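Local coordinates for protein 1-Cys peroxiredoxin (Vibrio vulnificus MO6-24/O, PDB 5K2I) that probably reduces hydrogen peroxide and other peroxides as a 1-Cys thiol peroxidase, and is also implicated in scavenging nitric oxide, at residues K34-A39 and D69-V74; A51-Y56 and Q89-I94; Q6-A11 and A102-A107; T12-T17 and M96-D101. All blocks are in the same frame, centred on the assembly; numbering follows the deposited sequence. Where two conformers were deposited one is given.

Contact 1: residues K34-A39 and D69-V74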
loop_
_atom_site.group_PDB
_atom_site.type_symbol
_atom_site.label_atom_id
_atom_site.label_comp_id
_atom_site.label_asym_id
_atom_site.label_seq_id
_atom_site.Cartn_x
_atom_site.Cartn_y
_atom_site.Cartn_z
ATOM N N LYS A 34 1.227 17.196 -24.629
ATOM C CA LYS A 34 0.453 16.737 -23.492
ATOM C C LYS A 34 1.088 15.433 -23.021
ATOM O O LYS A 34 1.175 14.443 -23.765
ATOM C CB LYS A 34 -1.012 16.527 -23.843
ATOM C CG LYS A 34 -1.841 16.176 -22.611
ATOM C CD LYS A 34 -3.289 15.838 -22.962
ATOM C CE LYS A 34 -4.057 17.037 -23.497
ATOM N NZ LYS A 34 -4.207 18.113 -22.479
ATOM N N VAL A 35 1.570 15.448 -21.790
ATOM C CA VAL A 35 2.358 14.357 -21.239
ATOM C C VAL A 35 1.698 13.781 -20.008
ATOM O O VAL A 35 1.210 14.523 -19.167
ATOM C CB VAL A 35 3.779 14.842 -20.870
ATOM C CG1 VAL A 35 4.592 13.744 -20.196
ATOM C CG2 VAL A 35 4.492 15.359 -22.098
ATOM N N VAL A 36 1.651 12.462 -19.924
ATOM C CA VAL A 36 1.265 11.804 -18.688
ATOM C C VAL A 36 2.538 11.280 -18.036
ATOM O O VAL A 36 3.298 10.554 -18.663
ATOM C CB VAL A 36 0.265 10.668 -18.930
ATOM C CG1 VAL A 36 0.117 9.811 -17.670
ATOM C CG2 VAL A 36 -1.068 11.248 -19.365
ATOM N N LEU A 37 2.798 11.710 -16.803
ATOM C CA LEU A 37 3.968 11.281 -16.043
ATOM C C LEU A 37 3.509 10.619 -14.768
ATOM O O LEU A 37 2.681 11.182 -14.050
ATOM C CB LEU A 37 4.858 12.478 -15.720
ATOM C CG LEU A 37 6.109 12.264 -14.866
ATOM C CD1 LEU A 37 7.122 11.460 -15.644
ATOM C CD2 LEU A 37 6.698 13.602 -14.434
ATOM N N PHE A 38 4.026 9.434 -14.470
ATOM C CA PHE A 38 3.679 8.798 -13.202
ATOM C C PHE A 38 4.938 8.303 -12.512
ATOM O O PHE A 38 5.920 7.926 -13.162
ATOM C CB PHE A 38 2.657 7.647 -13.393
ATOM C CG PHE A 38 3.176 6.492 -14.199
ATOM C CD1 PHE A 38 3.112 6.522 -15.579
ATOM C CD2 PHE A 38 3.744 5.394 -13.576
ATOM C CE1 PHE A 38 3.597 5.468 -16.333
ATOM C CE2 PHE A 38 4.234 4.340 -14.317
ATOM C CZ PHE A 38 4.162 4.376 -15.696
ATOM N N ALA A 39 4.901 8.343 -11.184
ATOM C CA ALA A 39 6.045 7.982 -10.363
ATOM C C ALA A 39 5.747 6.814 -9.442
ATOM O O ALA A 39 4.599 6.611 -9.022
ATOM C CB ALA A 39 6.493 9.181 -9.533
ATOM N N ASP A 69 0.487 12.821 -25.891
ATOM C CA ASP A 69 1.571 12.634 -26.849
ATOM C C ASP A 69 2.639 11.694 -26.340
ATOM O O ASP A 69 3.336 11.038 -27.111
ATOM C CB ASP A 69 2.227 13.974 -27.178
ATOM C CG ASP A 69 1.270 14.945 -27.829
ATOM O OD1 ASP A 69 0.799 14.642 -28.946
ATOM O OD2 ASP A 69 0.980 16.010 -27.237
ATOM N N LEU A 70 2.781 11.648 -25.023
ATOM C CA LEU A 70 3.897 10.968 -24.402
ATOM C C LEU A 70 3.475 10.488 -23.030
ATOM O O LEU A 70 2.879 11.250 -22.274
ATOM C CB LEU A 70 5.091 11.911 -24.292
ATOM C CG LEU A 70 6.370 11.374 -23.681
ATOM C CD1 LEU A 70 6.934 10.270 -24.564
ATOM C CD2 LEU A 70 7.371 12.523 -23.526
ATOM N N ILE A 71 3.754 9.222 -22.730
ATOM C CA ILE A 71 3.557 8.657 -21.396
ATOM C C ILE A 71 4.916 8.301 -20.845
ATOM O O ILE A 71 5.674 7.607 -21.512
ATOM C CB ILE A 71 2.686 7.391 -21.422
ATOM C CG1 ILE A 71 1.364 7.662 -22.141
ATOM C CG2 ILE A 71 2.460 6.858 -19.999
ATOM C CD1 ILE A 71 0.561 6.401 -22.424
ATOM N N ALA A 72 5.227 8.761 -19.636
ATOM C CA ALA A 72 6.543 8.564 -19.067
ATOM C C ALA A 72 6.455 8.070 -17.631
ATOM O O ALA A 72 5.572 8.465 -16.869
ATOM C CB ALA A 72 7.360 9.857 -19.128
ATOM N N SER A 73 7.386 7.189 -17.302
ATOM C CA SER A 73 7.552 6.614 -15.982
ATOM C C SER A 73 8.805 7.198 -15.351
ATOM O O SER A 73 9.870 7.158 -15.965
ATOM C CB SER A 73 7.661 5.090 -16.101
ATOM O OG SER A 73 8.054 4.491 -14.886
ATOM N N VAL A 74 8.687 7.752 -14.145
ATOM C CA VAL A 74 9.853 8.239 -13.422
ATOM C C VAL A 74 9.980 7.566 -12.051
ATOM O O VAL A 74 8.989 7.158 -11.430
ATOM C CB VAL A 74 9.807 9.790 -13.265
ATOM C CG1 VAL A 74 8.620 10.241 -12.397
ATOM C CG2 VAL A 74 11.127 10.345 -12.717
HETATM O O HOH W 1 7.016 5.295 -12.668
#
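Strands 34-39 and 70-74 run side by side and parallel, as neighbours of a beta-alpha-beta crossover in the thioredoxin fold. On one face, Leu37 carries its CD1 branch across the gap. This methyl lodges between the small Ala72 CB, 3.8 Å from Leu37 CD1, and Val74 CG1. Ala39 CB then fits against the other side of that valine branch, 3.7 Å from Val74 CG1. Val74 holds CG1 in the crowded position between its backbone N and carbonyl carbon, chi1 64°, which turns the branch toward strand 34-39. Val35 and Leu70 lie side by side further back.

On the other face the bump is the Phe38 ring. Its chi1 of 64° swings it over strand 70-74, so that one face rests on Ser73 CA in a CH-pi contact, 4.2 Å from Ser73 CA to the ring centroid. Ile71 CG2 meets the ring edge, 4.1 Å from Phe38 CE1. Helix 53-65 packs over this face, where Tyr56 stacks with Phe38.

At the start, Lys34 N bonds to the anti lone pair of Asp69 OD2 at 2.9 Å. Lys34 O takes Asp69 N at 2.8 Å. A water donates to Phe38 O and Val74 O, and also bonds Ser73 OG. The ladder between Val36 N and Val74 N has amide bonds that point nearly along the C=O axes, so backbone polarity is paired off inside an otherwise oily interior.

Contact 2: residues A51-Y56 and Q89-I94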
loop_
_atom_site.group_PDB
_atom_site.type_symbol
_atom_site.label_atom_id
_atom_site.label_comp_id
_atom_site.label_asym_id
_atom_site.label_seq_id
_atom_site.Cartn_x
_atom_site.Cartn_y
_atom_site.Cartn_z
ATOM N N ALA A 51 -2.031 1.393 -11.011
ATOM C CA ALA A 51 -1.499 2.714 -10.669
ATOM C C ALA A 51 -0.056 2.920 -11.126
ATOM O O ALA A 51 0.508 4.004 -10.927
ATOM C CB ALA A 51 -1.611 2.951 -9.171
ATOM N N HIS A 52 0.556 1.902 -11.728
ATOM C CA HIS A 52 1.882 2.122 -12.299
ATOM C C HIS A 52 2.033 1.405 -13.640
ATOM O O HIS A 52 1.085 1.355 -14.418
ATOM C CB HIS A 52 2.985 1.743 -11.291
ATOM C CG HIS A 52 3.159 0.272 -11.075
ATOM N ND1 HIS A 52 4.367 -0.367 -11.256
ATOM C CD2 HIS A 52 2.278 -0.685 -10.698
ATOM C CE1 HIS A 52 4.223 -1.655 -10.996
ATOM N NE2 HIS A 52 2.964 -1.875 -10.665
ATOM N N LEU A 53 3.223 0.904 -13.937
ATOM C CA LEU A 53 3.551 0.498 -15.298
ATOM C C LEU A 53 2.480 -0.382 -15.990
ATOM O O LEU A 53 2.037 -0.036 -17.088
ATOM C CB LEU A 53 4.921 -0.192 -15.302
ATOM C CG LEU A 53 5.805 -0.102 -16.547
ATOM C CD1 LEU A 53 5.695 1.237 -17.266
ATOM C CD2 LEU A 53 7.241 -0.376 -16.150
ATOM N N PRO A 54 2.031 -1.488 -15.358
ATOM C CA PRO A 54 1.028 -2.305 -16.058
ATOM C C PRO A 54 -0.230 -1.532 -16.429
ATOM O O PRO A 54 -0.749 -1.704 -17.534
ATOM C CB PRO A 54 0.700 -3.404 -15.040
ATOM C CG PRO A 54 1.905 -3.501 -14.199
ATOM C CD PRO A 54 2.426 -2.104 -14.075
ATOM N N GLY A 55 -0.698 -0.676 -15.524
ATOM C CA GLY A 55 -1.886 0.123 -15.759
ATOM C C GLY A 55 -1.754 1.097 -16.913
ATOM O O GLY A 55 -2.689 1.275 -17.701
ATOM N N TYR A 56 -0.593 1.729 -17.028
ATOM C CA TYR A 56 -0.381 2.680 -18.111
ATOM C C TYR A 56 -0.075 1.971 -19.419
ATOM O O TYR A 56 -0.415 2.479 -20.480
ATOM C CB TYR A 56 0.722 3.695 -17.733
ATOM C CG TYR A 56 0.202 4.647 -16.678
ATOM C CD1 TYR A 56 -0.510 5.789 -17.029
ATOM C CD2 TYR A 56 0.355 4.364 -15.327
ATOM C CE1 TYR A 56 -1.035 6.631 -16.062
ATOM C CE2 TYR A 56 -0.173 5.214 -14.347
ATOM C CZ TYR A 56 -0.846 6.346 -14.733
ATOM O OH TYR A 56 -1.379 7.192 -13.793
ATOM N N GLN A 89 8.987 -5.336 -18.272
ATOM C CA GLN A 89 7.550 -5.105 -18.350
ATOM C C GLN A 89 7.068 -4.946 -19.791
ATOM O O GLN A 89 5.892 -4.705 -20.006
ATOM C CB GLN A 89 7.163 -3.863 -17.533
ATOM C CG GLN A 89 7.220 -4.050 -16.013
ATOM C CD GLN A 89 5.843 -4.299 -15.412
ATOM O OE1 GLN A 89 4.843 -4.254 -16.115
ATOM N NE2 GLN A 89 5.788 -4.540 -14.102
ATOM N N ASN A 90 7.975 -5.087 -20.760
ATOM C CA ASN A 90 7.653 -4.805 -22.161
ATOM C C ASN A 90 6.934 -3.464 -22.294
ATOM O O ASN A 90 5.858 -3.378 -22.883
ATOM C CB ASN A 90 6.777 -5.914 -22.758
ATOM C CG ASN A 90 6.788 -5.926 -24.285
ATOM O OD1 ASN A 90 7.804 -5.634 -24.910
ATOM N ND2 ASN A 90 5.634 -6.197 -24.883
ATOM N N ALA A 91 7.526 -2.419 -21.731
ATOM C CA ALA A 91 6.914 -1.091 -21.687
ATOM C C ALA A 91 7.211 -0.325 -22.965
ATOM O O ALA A 91 7.725 0.787 -22.924
ATOM C CB ALA A 91 7.416 -0.316 -20.481
ATOM N N GLU A 92 6.892 -0.955 -24.091
ATOM C CA GLU A 92 7.049 -0.405 -25.434
ATOM C C GLU A 92 6.680 1.075 -25.531
ATOM O O GLU A 92 7.466 1.902 -25.992
ATOM C CB GLU A 92 6.165 -1.198 -26.399
ATOM C CG GLU A 92 6.058 -2.686 -26.062
ATOM C CD GLU A 92 5.074 -3.424 -26.956
ATOM O OE1 GLU A 92 4.886 -3.008 -28.120
ATOM O OE2 GLU A 92 4.479 -4.418 -26.482
ATOM N N GLU A 93 5.473 1.385 -25.073
ATOM C CA GLU A 93 4.837 2.670 -25.324
ATOM C C GLU A 93 5.173 3.722 -24.272
ATOM O O GLU A 93 4.597 4.808 -24.277
ATOM C CB GLU A 93 3.317 2.486 -25.392
ATOM C CG GLU A 93 2.840 1.698 -26.594
ATOM C CD GLU A 93 3.007 2.468 -27.884
ATOM O OE1 GLU A 93 2.304 3.489 -28.058
ATOM O OE2 GLU A 93 3.840 2.058 -28.720
ATOM N N ILE A 94 6.099 3.407 -23.374
ATOM C CA ILE A 94 6.321 4.268 -22.216
ATOM C C ILE A 94 7.790 4.653 -22.049
ATOM O O ILE A 94 8.689 3.817 -22.094
ATOM C CB ILE A 94 5.792 3.592 -20.940
ATOM C CG1 ILE A 94 4.267 3.426 -21.057
ATOM C CG2 ILE A 94 6.154 4.405 -19.690
ATOM C CD1 ILE A 94 3.656 2.569 -20.011
#
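His52 O is gripped by one bond within these segments, from Tyr56 N at 3.1 Å. This is the first turn of helix 53-65, with His52 as its N-cap residue. In this thioredoxin-fold protein the residues just before carry the Pro-X-X-X-Thr-X-X-Cys signature of peroxiredoxins, which probably places the peroxidatic cysteine close by. Ala91 O is also held once, by Ile94 N, and that bond closes a type I turn. The loop 89-94 opens with a Schellman motif at Asn90 and an inverse gamma turn centred on Ala91.

No hydrogen bond crosses between the segments. The contact is carried by Leu53, whose side chain reaches into the bend of the loop. Leu53 CG is anti to the backbone N, though chi1, -150°, is about 30° from ideal. Leu53 CD1 meets Ile94 CD1 at 3.7 Å and Ala91 CB at 4.0 Å. Leu53 CD2 lies against Gln89 CG at 3.7 Å. Leucine and isoleucine slide past each other in opposite directions. The tip of Ile94 thus enters a notch between Leu53 and the base of Tyr56, with Ile94 CD1 3.9 Å from Tyr56 CB.

Gln89 bends at chi2, -100°, which brings its amide obliquely across the proline ring. Gln89 OE1 comes within 3.6 Å of Pro54 CG. A salt bridge from Glu93 to Lys64 ties the far side of the loop to the same helix. The proline also covers the N-cap residue: Pro54 CD sits 3.4 Å above the plane of the His52 ring, over its centre.

Contact 3: residues Q6-A11 and A102-A107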
loop_
_atom_site.group_PDB
_atom_site.type_symbol
_atom_site.label_atom_id
_atom_site.label_comp_id
_atom_site.label_asym_id
_atom_site.label_seq_id
_atom_site.Cartn_x
_atom_site.Cartn_y
_atom_site.Cartn_z
ATOM N N GLN A 6 1.593 25.497 -12.147
ATOM C CA GLN A 6 3.016 25.813 -12.121
ATOM C C GLN A 6 3.753 25.027 -13.189
ATOM O O GLN A 6 3.405 23.886 -13.496
ATOM C CB GLN A 6 3.643 25.507 -10.756
ATOM C CG GLN A 6 3.097 26.333 -9.592
ATOM C CD GLN A 6 3.996 26.274 -8.367
ATOM O OE1 GLN A 6 4.080 25.252 -7.688
ATOM N NE2 GLN A 6 4.698 27.372 -8.095
ATOM N N THR A 7 4.775 25.643 -13.761
ATOM C CA THR A 7 5.684 24.944 -14.640
ATOM C C THR A 7 6.505 23.941 -13.816
ATOM O O THR A 7 6.859 24.227 -12.671
ATOM C CB THR A 7 6.585 25.963 -15.362
ATOM O OG1 THR A 7 5.757 26.890 -16.082
ATOM C CG2 THR A 7 7.540 25.289 -16.315
ATOM N N LEU A 8 6.804 22.774 -14.385
ATOM C CA LEU A 8 7.695 21.828 -13.734
ATOM C C LEU A 8 9.010 22.495 -13.354
ATOM O O LEU A 8 9.452 23.431 -14.041
ATOM C CB LEU A 8 8.006 20.648 -14.654
ATOM C CG LEU A 8 6.931 19.611 -14.910
ATOM C CD1 LEU A 8 7.420 18.650 -16.006
ATOM C CD2 LEU A 8 6.603 18.861 -13.636
ATOM N N PRO A 9 9.670 21.990 -12.303
ATOM C CA PRO A 9 11.037 22.443 -12.035
ATOM C C PRO A 9 11.888 22.335 -13.295
ATOM O O PRO A 9 11.765 21.364 -14.040
ATOM C CB PRO A 9 11.537 21.468 -10.964
ATOM C CG PRO A 9 10.309 20.910 -10.335
ATOM C CD PRO A 9 9.232 20.940 -11.372
ATOM N N ASN A 10 12.722 23.336 -13.539
ATOM C CA ASN A 10 13.601 23.319 -14.695
ATOM C C ASN A 10 14.782 22.424 -14.395
ATOM O O ASN A 10 15.871 22.898 -14.070
ATOM C CB ASN A 10 14.039 24.738 -15.036
ATOM C CG ASN A 10 14.955 24.796 -16.222
ATOM O OD1 ASN A 10 14.958 23.910 -17.077
ATOM N ND2 ASN A 10 15.739 25.870 -16.299
ATOM N N ALA A 11 14.528 21.119 -14.449
ATOM C CA ALA A 11 15.483 20.101 -14.032
ATOM C C ALA A 11 15.638 19.070 -15.131
ATOM O O ALA A 11 15.003 19.177 -16.181
ATOM C CB ALA A 11 15.010 19.443 -12.732
ATOM N N ALA A 102 17.455 11.885 -6.859
ATOM C CA ALA A 102 16.190 12.401 -6.300
ATOM C C ALA A 102 16.039 13.913 -6.434
ATOM O O ALA A 102 15.167 14.489 -5.799
ATOM C CB ALA A 102 16.034 11.991 -4.816
ATOM N N SER A 103 16.856 14.551 -7.270
ATOM C CA SER A 103 16.804 16.008 -7.370
ATOM C C SER A 103 15.491 16.509 -7.966
ATOM O O SER A 103 14.957 17.506 -7.502
ATOM C CB SER A 103 17.989 16.537 -8.182
ATOM O OG SER A 103 18.013 15.974 -9.479
ATOM N N PHE A 104 14.958 15.829 -8.978
ATOM C CA PHE A 104 13.689 16.235 -9.580
ATOM C C PHE A 104 12.554 16.039 -8.568
ATOM O O PHE A 104 11.708 16.921 -8.374
ATOM C CB PHE A 104 13.446 15.437 -10.874
ATOM C CG PHE A 104 12.086 15.637 -11.504
ATOM C CD1 PHE A 104 11.800 16.755 -12.269
ATOM C CD2 PHE A 104 11.107 14.666 -11.367
ATOM C CE1 PHE A 104 10.538 16.901 -12.865
ATOM C CE2 PHE A 104 9.861 14.803 -11.962
ATOM C CZ PHE A 104 9.576 15.922 -12.706
ATOM N N THR A 105 12.583 14.896 -7.892
ATOM C CA THR A 105 11.556 14.535 -6.921
ATOM C C THR A 105 11.531 15.511 -5.754
ATOM O O THR A 105 10.455 15.942 -5.316
ATOM C CB THR A 105 11.793 13.095 -6.432
ATOM O OG1 THR A 105 11.740 12.207 -7.559
ATOM C CG2 THR A 105 10.762 12.673 -5.420
ATOM N N LYS A 106 12.714 15.895 -5.281
ATOM C CA LYS A 106 12.785 16.865 -4.200
ATOM C C LYS A 106 12.315 18.242 -4.661
ATOM O O LYS A 106 11.671 18.955 -3.898
ATOM C CB LYS A 106 14.193 16.951 -3.640
ATOM C CG LYS A 106 14.593 15.727 -2.844
ATOM C CD LYS A 106 15.935 15.931 -2.159
ATOM C CE LYS A 106 17.059 15.912 -3.152
ATOM N NZ LYS A 106 18.387 16.057 -2.466
ATOM N N ALA A 107 12.615 18.606 -5.902
ATOM C CA ALA A 107 12.164 19.892 -6.455
ATOM C C ALA A 107 10.636 19.970 -6.539
ATOM O O ALA A 107 10.063 21.047 -6.495
ATOM C CB ALA A 107 12.774 20.119 -7.818
#
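Pro9 and Ala107 make the tight touch of this contact, and they make it on the solvent side. Pro9 CG and Pro9 CB each lie 3.6 Å from Ala107 CB, so the methyl sits evenly against one side of the pyrrolidine ring. Ala107 itself is exposed. The deeper part is looser, although it is buried. Here the Phe104 ring is met by three groups at longer range. Leu8 CD2 approaches Phe104 CZ at 4.3 Å. Pro9 CD stands 4.5 Å from Phe104 CE1. Ala11 CB comes in at the ring edge, near its plane, 4.2 Å from Phe104 CD1. The ring reaches the loop because CG is anti to the backbone N, chi1 173°, so it extends off the helix toward 6-11.

The contact joins the N-terminal loop to the helix 103-108 that follows strand 95-98 in this thioredoxin-fold protein. The same loop leads directly into the hairpin strand 12-17. An inverse gamma turn centred on Asn10 bends the loop, closed by a weak bond from Ala11 N to Pro9 O. That bend lets Pro9 and Ala11 both point at the helix, while Asn10 points away and is exposed.

No hydrogen bond links the two segments, so apolar contact alone joins them directly. Further in, Leu8 also packs on Ile129 and Phe104 on Tyr125, both of strand 120-130. On the helix side, Ala102 is the N-cap residue, and Lys106 N bonds back to Ala102 O at 2.9 Å. Ser103 OG bonds to Asp101 OD1.

Contact 4: residues T12-T17 and M96-D101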
loop_
_atom_site.group_PDB
_atom_site.type_symbol
_atom_site.label_atom_id
_atom_site.label_comp_id
_atom_site.label_asym_id
_atom_site.label_seq_id
_atom_site.Cartn_x
_atom_site.Cartn_y
_atom_site.Cartn_z
ATOM N N THR A 12 16.489 18.076 -14.898
ATOM C CA THR A 12 16.688 17.020 -15.885
ATOM C C THR A 12 16.293 15.654 -15.350
ATOM O O THR A 12 16.232 15.431 -14.140
ATOM C CB THR A 12 18.150 16.942 -16.374
ATOM O OG1 THR A 12 19.012 16.524 -15.303
ATOM C CG2 THR A 12 18.597 18.305 -16.886
ATOM N N LEU A 13 15.989 14.756 -16.285
ATOM C CA LEU A 13 15.802 13.334 -15.994
ATOM C C LEU A 13 16.627 12.570 -17.014
ATOM O O LEU A 13 16.757 13.026 -18.146
ATOM C CB LEU A 13 14.332 12.944 -16.066
ATOM C CG LEU A 13 13.411 13.513 -14.990
ATOM C CD1 LEU A 13 11.962 13.255 -15.346
ATOM C CD2 LEU A 13 13.748 12.921 -13.623
ATOM N N SER A 14 17.194 11.434 -16.625
ATOM C CA SER A 14 18.151 10.760 -17.495
ATOM C C SER A 14 17.609 9.502 -18.157
ATOM O O SER A 14 16.684 8.849 -17.663
ATOM C CB SER A 14 19.427 10.419 -16.721
ATOM O OG SER A 14 19.179 9.554 -15.630
ATOM N N GLN A 15 18.200 9.180 -19.298
ATOM C CA GLN A 15 17.822 8.016 -20.069
ATOM C C GLN A 15 19.069 7.462 -20.745
ATOM O O GLN A 15 19.896 8.228 -21.234
ATOM C CB GLN A 15 16.763 8.385 -21.104
ATOM C CG GLN A 15 16.231 7.197 -21.879
ATOM C CD GLN A 15 15.506 7.610 -23.142
ATOM O OE1 GLN A 15 15.491 8.782 -23.510
ATOM N NE2 GLN A 15 14.902 6.638 -23.820
ATOM N N LEU A 16 19.205 6.140 -20.764
ATOM C CA LEU A 16 20.281 5.486 -21.506
ATOM C C LEU A 16 19.827 5.266 -22.938
ATOM O O LEU A 16 18.783 4.651 -23.169
ATOM C CB LEU A 16 20.659 4.156 -20.855
ATOM C CG LEU A 16 21.866 3.456 -21.472
ATOM C CD1 LEU A 16 23.142 4.208 -21.108
ATOM C CD2 LEU A 16 21.930 2.017 -21.008
ATOM N N THR A 17 20.593 5.781 -23.897
ATOM C CA THR A 17 20.319 5.563 -25.317
ATOM C C THR A 17 21.567 4.975 -25.982
ATOM O O THR A 17 22.560 4.733 -25.314
ATOM C CB THR A 17 19.929 6.855 -26.035
ATOM O OG1 THR A 17 21.078 7.707 -26.132
ATOM C CG2 THR A 17 18.823 7.577 -25.272
ATOM N N MET A 96 10.944 5.574 -20.156
ATOM C CA MET A 96 11.492 5.341 -18.825
ATOM C C MET A 96 12.521 6.411 -18.446
ATOM O O MET A 96 13.551 6.564 -19.124
ATOM C CB MET A 96 12.119 3.942 -18.750
ATOM C CG MET A 96 11.247 2.840 -19.356
ATOM S SD MET A 96 9.646 2.625 -18.513
ATOM C CE MET A 96 10.253 2.167 -16.903
ATOM N N LEU A 97 12.242 7.153 -17.374
ATOM C CA LEU A 97 13.085 8.276 -16.956
ATOM C C LEU A 97 13.610 8.099 -15.545
ATOM O O LEU A 97 12.879 7.689 -14.634
ATOM C CB LEU A 97 12.309 9.595 -17.046
ATOM C CG LEU A 97 11.812 9.998 -18.439
ATOM C CD1 LEU A 97 10.903 11.245 -18.389
ATOM C CD2 LEU A 97 12.979 10.227 -19.371
ATOM N N ALA A 98 14.883 8.426 -15.371
ATOM C CA ALA A 98 15.586 8.216 -14.116
ATOM C C ALA A 98 15.878 9.514 -13.372
ATOM O O ALA A 98 16.396 10.484 -13.954
ATOM C CB ALA A 98 16.898 7.473 -14.378
ATOM N N ASP A 99 15.538 9.526 -12.087
ATOM C CA ASP A 99 15.899 10.621 -11.189
ATOM C C ASP A 99 16.873 10.098 -10.133
ATOM O O ASP A 99 16.530 9.984 -8.967
ATOM C CB ASP A 99 14.623 11.187 -10.553
ATOM C CG ASP A 99 14.876 12.395 -9.678
ATOM O OD1 ASP A 99 15.830 13.155 -9.963
ATOM O OD2 ASP A 99 14.103 12.585 -8.708
ATOM N N GLY A 100 18.092 9.764 -10.545
ATOM C CA GLY A 100 18.960 8.946 -9.713
ATOM C C GLY A 100 19.390 9.512 -8.376
ATOM O O GLY A 100 19.675 8.758 -7.440
ATOM N N ASP A 101 19.465 10.834 -8.293
ATOM C CA ASP A 101 19.857 11.501 -7.059
ATOM C C ASP A 101 18.667 12.174 -6.375
ATOM O O ASP A 101 18.859 12.944 -5.438
ATOM C CB ASP A 101 20.962 12.534 -7.336
ATOM C CG ASP A 101 20.503 13.682 -8.233
ATOM O OD1 ASP A 101 19.349 13.668 -8.726
ATOM O OD2 ASP A 101 21.329 14.597 -8.483
HETATM O O HOH W 2 17.490 13.838 -12.005
HETATM O O HOH W 3 15.865 6.167 -17.728
HETATM O O HOH W 4 19.653 9.936 -12.909
#
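Ser14 and Ala98 form a single antiparallel, hydrogen-bonded pair. Ser14 N donates to Ala98 O at 2.9 Å, nearly straight at 173° and in the carbonyl plane on a lone pair. Ala98 N returns a bond of the same length to Ser14 O, bent to 155°. The strands cross steeply, at 122° between their directions, so the pairing does not run on to further residues. Ser14 OG also lies 3.3 Å from Ala98 CB.

Leu13 supplies the apolar part. Its CD1 branch meets Leu97 CD1 at 3.8 Å, the two chains crossing at about a right angle. Its other branch turns to the loop, with Leu13 CD2 3.6 Å from Asp99 CB.

Waters extend the join where the strands diverge. One donates to both Ser14 O and Met96 O. Another donates to Thr12 O and to Asp99 OD1. A third accepts from Gly100 N and bonds Ser14 OG at 2.8 Å.

The second shell fixes these groups. Asp99 is buried and its carboxylate is held by three bonds. Besides the water, OD1 takes Phe104 N and OD2 pairs with Thr105 OG1. This probably favours the charged form and ties the loop to the start of helix 103-108. Gln15 runs out past Met96 O, and its amide oxygen bonds His24 NE2 on strand 20-25. The outer frame is thus a beta hairpin, 12-17 with 20-25, resting across the end strand 95-98 of the thioredoxin-fold sheet.

How the contacts relate
Contact 1 is the core: a parallel strand pair near the chain centre, bonded along its backbone. Contact 2 lies against the Phe38 face of that sheet and is also buried, but it holds a helix start to a loop by van der Waals packing, with no hydrogen bond across. Helix 53-65 links the two, since Leu53 and Tyr56 of contact 2 pack on Phe38 of contact 1. Contacts 3 and 4 lie toward the surface and secure the N-terminal part. Asp99 of contact 4 ties it to the helix of contact 3. Contact 4 joins contact 1 through neighbouring strands 70-75 and 95-98, and its polarity is partly water-mediated. Contacts 2 and 3 stand on opposite sides of the chain's centre.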